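Side-chain contact in Serpin48 (Tenebrio molitor, PDB 3OZQ), which is a serpin of the insect innate immune system that specifically inhibits the serine protease SPE: residues A42-L45 / A46-Q49. Numbering follows the deposited sequence.
Sequences ATLL and ALAQ
Leu44 and Leu47 meet three residues apart on helix 38-50, through one methyl each: Leu44 CD1 lies 4.3 Å from Leu47 CD1. This is a loose touch between branch ends. Leu47 has CG anti to its own N (chi1 -156°), which sets CG beside the carbonyl carbon, and from there the CD1 branch reaches Leu44. The tight part is the backbone, where four successive i to i+4 hydrogen bonds join residues 42-45 to 46-49. The bond from Ala48 N to Leu44 O is 2.9 Å long. Gln49 N reaches Leu45 O at 2.7 Å. The CB atoms press against carbonyl oxygens of the preceding turn: Leu47 CB is 3.2 Å from Leu44 O, and Ala46 CB is 3.4 Å from Ala42 O. Thr43 OG1 is hydrogen-bonded back to Ser40 O. All eight residues are buried, so the looser part is the leucine methyl touch rather than an open solvent face. Leu47 packs on Phe109 and Ala113 of helix 107-115. Leu44 packs on Leu165 and Asn167 of strand 163-174, while Leu45 and Gln49 touch Ile60 of helix 54-63. This part of helix 38-50 is a buried stretch of the serpin fold, touching both helices and the strand.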
ATOM      1  N   ALA A  42       3.919  -7.034   1.895  1.00 31.90           N
ATOM      2  CA  ALA A  42       5.069  -7.590   2.601  1.00 33.10           C
ATOM      3  C   ALA A  42       4.644  -8.471   3.771  1.00 32.64           C
ATOM      4  O   ALA A  42       5.204  -9.539   3.978  1.00 31.67           O
ATOM      5  CB  ALA A  42       6.005  -6.480   3.075  1.00 34.91           C
ATOM      6  N   THR A  43       3.654  -8.032   4.541  1.00 30.28           N
ATOM      7  CA  THR A  43       3.179  -8.870   5.637  1.00 33.17           C
ATOM      8  C   THR A  43       2.502 -10.175   5.162  1.00 34.49           C
ATOM      9  O   THR A  43       2.539 -11.210   5.840  1.00 32.64           O
ATOM     10  CB  THR A  43       2.194  -8.106   6.506  1.00 32.26           C
ATOM     11  OG1 THR A  43       1.051  -7.753   5.721  1.00 33.64           O
ATOM     12  CG2 THR A  43       2.858  -6.855   7.080  1.00 33.84           C
ATOM     13  N   LEU A  44       1.854 -10.119   4.007  1.00 30.58           N
ATOM     14  CA  LEU A  44       1.194 -11.302   3.482  1.00 34.03           C
ATOM     15  C   LEU A  44       2.239 -12.287   2.985  1.00 33.14           C
ATOM     16  O   LEU A  44       2.196 -13.486   3.285  1.00 32.85           O
ATOM     17  CB  LEU A  44       0.219 -10.912   2.369  1.00 29.62           C
ATOM     18  CG  LEU A  44      -0.664 -12.047   1.865  1.00 35.22           C
ATOM     19  CD1 LEU A  44      -1.211 -12.810   3.047  1.00 32.50           C
ATOM     20  CD2 LEU A  44      -1.812 -11.500   0.978  1.00 28.93           C
ATOM     21  N   LEU A  45       3.215 -11.771   2.257  1.00 34.88           N
ATOM     22  CA  LEU A  45       4.283 -12.612   1.754  1.00 34.00           C
ATOM     23  C   LEU A  45       5.095 -13.220   2.913  1.00 39.58           C
ATOM     24  O   LEU A  45       5.617 -14.330   2.808  1.00 35.15           O
ATOM     25  CB  LEU A  45       5.193 -11.800   0.850  1.00 33.40           C
ATOM     26  CG  LEU A  45       6.254 -12.620   0.124  1.00 40.85           C
ATOM     27  CD1 LEU A  45       5.623 -13.496  -0.943  1.00 38.04           C
ATOM     28  CD2 LEU A  45       7.307 -11.711  -0.487  1.00 44.04           C
ATOM     29  N   ALA A  46       5.223 -12.473   4.010  1.00 37.94           N
ATOM     30  CA  ALA A  46       5.871 -13.008   5.202  1.00 37.41           C
ATOM     31  C   ALA A  46       5.062 -14.189   5.785  1.00 38.68           C
ATOM     32  O   ALA A  46       5.631 -15.170   6.248  1.00 37.33           O
ATOM     33  CB  ALA A  46       6.081 -11.904   6.244  1.00 35.00           C
ATOM     34  N   LEU A  47       3.735 -14.091   5.757  1.00 36.88           N
ATOM     35  CA  LEU A  47       2.889 -15.194   6.176  1.00 37.17           C
ATOM     36  C   LEU A  47       3.196 -16.392   5.295  1.00 40.78           C
ATOM     37  O   LEU A  47       3.479 -17.488   5.790  1.00 40.73           O
ATOM     38  CB  LEU A  47       1.417 -14.834   6.031  1.00 42.89           C
ATOM     39  CG  LEU A  47       0.410 -15.590   6.911  1.00 43.90           C
ATOM     40  CD1 LEU A  47      -0.952 -15.636   6.251  1.00 37.67           C
ATOM     41  CD2 LEU A  47       0.876 -16.980   7.267  1.00 44.56           C
ATOM     42  N   ALA A  48       3.141 -16.179   3.985  1.00 37.86           N
ATOM     43  CA  ALA A  48       3.496 -17.221   3.027  1.00 39.01           C
ATOM     44  C   ALA A  48       4.854 -17.841   3.357  1.00 42.06           C
ATOM     45  O   ALA A  48       5.004 -19.078   3.432  1.00 36.76           O
ATOM     46  CB  ALA A  48       3.528 -16.650   1.630  1.00 29.37           C
ATOM     47  N   GLN A  49       5.840 -16.968   3.524  1.00 35.91           N
ATOM     48  CA  GLN A  49       7.214 -17.365   3.803  1.00 40.49           C
ATOM     49  C   GLN A  49       7.266 -18.323   4.990  1.00 40.43           C
ATOM     50  O   GLN A  49       8.053 -19.269   5.009  1.00 43.56           O
ATOM     51  CB  GLN A  49       8.058 -16.111   4.090  1.00 41.43           C
ATOM     52  CG  GLN A  49       9.552 -16.359   4.252  1.00 48.65           C
ATOM     53  CD  GLN A  49      10.270 -15.190   4.928  1.00 54.20           C
ATOM     54  OE1 GLN A  49       9.876 -14.025   4.778  1.00 51.55           O
ATOM     55  NE2 GLN A  49      11.325 -15.499   5.687  1.00 55.51           N
TER